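PDB 5FP1: probable TonB-dependent siderophore receptor PiuA, which probably binds iron-chelating siderophores at the outer membrane and begins TonB-dependent iron uptake, and may recognise ferric enterobactin with micromolar affinity. Local coordinates for residues A323-E328 / A499-N504. Residues are numbered along the deposited sequence; the frame is centred on the assembly and turned at random.
Sequences AITDSE and AGWGDN. With C8E ((hydroxyethyloxy)tri(ethyloxy)octane), chain D; C8E ((hydroxyethyloxy)tri(ethyloxy)octane), chain J.
The indole of W501 reaches from a loop inside the receptor to the barrel wall, where it rests against A323 and T325. With CG anti to the backbone N (chi1 -158°), the ring swings off the loop's backbone and its pyrrole side runs past both methyls. Its first atom, CB, already touches the strand, 3.9 Å from the methyl CG2 of T325. CG meets the same methyl, and CD1 lies between the two, 3.8 Å from T325 CG2 and 4.1 Å from A323 CB. NE1 meets A323 CB alone, which approaches obliquely to the ring at 3.3 Å. CE2 is 3.8 Å from A323 CB, and the benzo atom CZ2 still brushes it at 4.1 Å. Two small methyl groups, two residues apart on one side of the strand, thus follow the pyrrole side of the indole, the alanine methyl reaching just onto the benzo ring. Alanine leaves room for the indole close to the backbone, while threonine offers a methyl without a bulky chain; the T325 side chain crosses that of W501 at about a right angle. The polar N-H is satisfied by a hydrogen bond to the hydroxyl of Y299 on strand 284-304. In the loop, G500 has a positive phi of 125°, and a side chain there would press on the preceding carbonyl oxygen. Alternation along the strand turns I324 to the outer surface, where its CG2 packs 3.9 Å from C2 of the detergent in chain D; an apolar side chain suits that contact. Strand 315-341 runs between antiparallel strands 284-304 and 346-368, while the loop links strands 482-493 and 518-531 farther round the wall. W501 also touches F412 and makes a cation-pi contact with K362, placing the indole beside P80 of the plug and against strands 284-304, 315-341, 346-368 and 405-428.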
loop_
_atom_site.group_PDB
_atom_site.type_symbol
_atom_site.label_atom_id
_atom_site.label_comp_id
_atom_site.label_asym_id
_atom_site.label_seq_id
_atom_site.Cartn_x
_atom_site.Cartn_y
_atom_site.Cartn_z
ATOM N N ALA A 323 -2.139 -6.291 18.640
ATOM C CA ALA A 323 -1.736 -7.566 18.043
ATOM C C ALA A 323 -0.238 -7.776 18.247
ATOM O O ALA A 323 0.519 -6.822 18.407
ATOM C CB ALA A 323 -2.056 -7.600 16.556
ATOM N N ILE A 324 0.173 -9.036 18.202
ATOM C CA ILE A 324 1.569 -9.415 18.213
ATOM C C ILE A 324 1.711 -10.478 17.148
ATOM O O ILE A 324 1.108 -11.553 17.260
ATOM C CB ILE A 324 1.995 -10.055 19.556
ATOM C CG1 ILE A 324 1.562 -9.207 20.759
ATOM C CG2 ILE A 324 3.512 -10.297 19.556
ATOM C CD1 ILE A 324 1.610 -9.969 22.086
ATOM N N THR A 325 2.436 -10.174 16.083
ATOM C CA THR A 325 2.584 -11.120 14.999
ATOM C C THR A 325 4.052 -11.385 14.713
ATOM O O THR A 325 4.903 -10.473 14.800
ATOM C CB THR A 325 1.883 -10.681 13.695
ATOM O OG1 THR A 325 2.408 -9.418 13.214
ATOM C CG2 THR A 325 0.373 -10.574 13.922
ATOM N N ASP A 326 4.306 -12.601 14.255
ATOM C CA ASP A 326 5.662 -13.006 13.863
ATOM C C ASP A 326 5.530 -13.927 12.674
ATOM O O ASP A 326 4.972 -15.023 12.776
ATOM C CB ASP A 326 6.362 -13.710 15.019
ATOM C CG ASP A 326 7.831 -14.033 14.718
ATOM O OD1 ASP A 326 8.220 -14.135 13.554
ATOM O OD2 ASP A 326 8.592 -14.221 15.670
ATOM N N SER A 327 5.986 -13.448 11.533
ATOM C CA SER A 327 5.819 -14.156 10.287
ATOM C C SER A 327 7.156 -14.444 9.601
ATOM O O SER A 327 8.040 -13.596 9.575
ATOM C CB SER A 327 4.939 -13.336 9.353
ATOM O OG SER A 327 4.885 -13.929 8.060
ATOM N N GLU A 328 7.257 -15.616 8.984
ATOM C CA GLU A 328 8.386 -15.963 8.116
ATOM C C GLU A 328 7.873 -16.475 6.790
ATOM O O GLU A 328 6.937 -17.291 6.748
ATOM C CB GLU A 328 9.274 -17.048 8.779
ATOM C CG GLU A 328 9.847 -16.540 10.082
ATOM C CD GLU A 328 10.880 -17.479 10.728
ATOM O OE1 GLU A 328 11.152 -18.580 10.197
ATOM O OE2 GLU A 328 11.407 -17.091 11.787
ATOM N N ALA A 499 -3.254 -14.398 5.322
ATOM C CA ALA A 499 -2.214 -15.286 5.902
ATOM C C ALA A 499 -2.131 -15.131 7.399
ATOM O O ALA A 499 -1.079 -15.380 8.012
ATOM C CB ALA A 499 -0.850 -15.019 5.285
ATOM N N GLY A 500 -3.247 -14.720 7.990
ATOM C CA GLY A 500 -3.364 -14.702 9.430
ATOM C C GLY A 500 -3.760 -13.352 9.995
ATOM O O GLY A 500 -4.604 -13.265 10.888
ATOM N N TRP A 501 -3.145 -12.281 9.518
ATOM C CA TRP A 501 -3.433 -10.971 10.115
ATOM C C TRP A 501 -3.273 -9.904 9.036
ATOM O O TRP A 501 -2.198 -9.710 8.477
ATOM C CB TRP A 501 -2.513 -10.728 11.310
ATOM C CG TRP A 501 -3.054 -9.702 12.279
ATOM C CD1 TRP A 501 -2.497 -8.494 12.601
ATOM C CD2 TRP A 501 -4.286 -9.779 12.989
ATOM N NE1 TRP A 501 -3.319 -7.811 13.480
ATOM C CE2 TRP A 501 -4.425 -8.579 13.728
ATOM C CE3 TRP A 501 -5.302 -10.747 13.066
ATOM C CZ2 TRP A 501 -5.504 -8.347 14.558
ATOM C CZ3 TRP A 501 -6.378 -10.509 13.911
ATOM C CH2 TRP A 501 -6.470 -9.327 14.633
ATOM N N GLY A 502 -4.374 -9.259 8.710
ATOM C CA GLY A 502 -4.419 -8.322 7.613
ATOM C C GLY A 502 -5.872 -7.949 7.390
ATOM O O GLY A 502 -6.671 -7.891 8.331
ATOM N N ASP A 503 -6.214 -7.736 6.136
ATOM C CA ASP A 503 -7.540 -7.246 5.771
ATOM C C ASP A 503 -8.583 -8.202 6.357
ATOM O O ASP A 503 -8.568 -9.390 6.040
ATOM C CB ASP A 503 -7.638 -7.165 4.243
ATOM C CG ASP A 503 -8.945 -6.461 3.775
ATOM O OD1 ASP A 503 -9.988 -6.786 4.338
ATOM O OD2 ASP A 503 -8.888 -5.547 2.930
ATOM N N ASN A 504 -9.457 -7.707 7.232
ATOM C CA ASN A 504 -10.396 -8.572 7.925
ATOM C C ASN A 504 -11.452 -9.194 6.999
ATOM O O ASN A 504 -12.055 -10.204 7.362
ATOM C CB ASN A 504 -11.077 -7.842 9.096
ATOM C CG ASN A 504 -11.624 -6.487 8.695
ATOM O OD1 ASN A 504 -10.875 -5.562 8.353
ATOM N ND2 ASN A 504 -12.943 -6.362 8.729
HETATM C C1 C8E D . 4.377 -13.845 18.021
HETATM C C2 C8E D . 2.972 -14.017 18.561
HETATM C C3 C8E D . 3.063 -14.505 20.001
HETATM C C4 C8E D . 2.153 -13.713 20.917
HETATM C C5 C8E D . 1.735 -14.513 22.141
HETATM C C6 C8E D . 2.912 -15.019 22.955
HETATM C C7 C8E D . 2.387 -15.762 24.171
HETATM C C8 C8E D . 3.154 -15.415 25.437
HETATM O O9 C8E D . 2.573 -16.151 26.516
HETATM C C1 C8E J . 8.016 -21.451 6.880
HETATM C C2 C8E J . 8.581 -20.554 5.802
HETATM C C3 C8E J . 9.989 -20.075 6.155
HETATM C C4 C8E J . 11.054 -21.016 5.603
HETATM C C5 C8E J . 12.464 -20.605 6.015
HETATM C C6 C8E J . 12.759 -19.178 5.585
HETATM C C7 C8E J . 12.339 -18.162 6.650
HETATM C C8 C8E J . 13.092 -16.850 6.479
HETATM O O9 C8E J . 13.545 -16.421 7.763
HETATM C C10 C8E J . 14.035 -15.071 7.796
HETATM C C11 C8E J . 14.918 -14.723 6.598
HETATM O O12 C8E J . 15.611 -13.483 6.815
#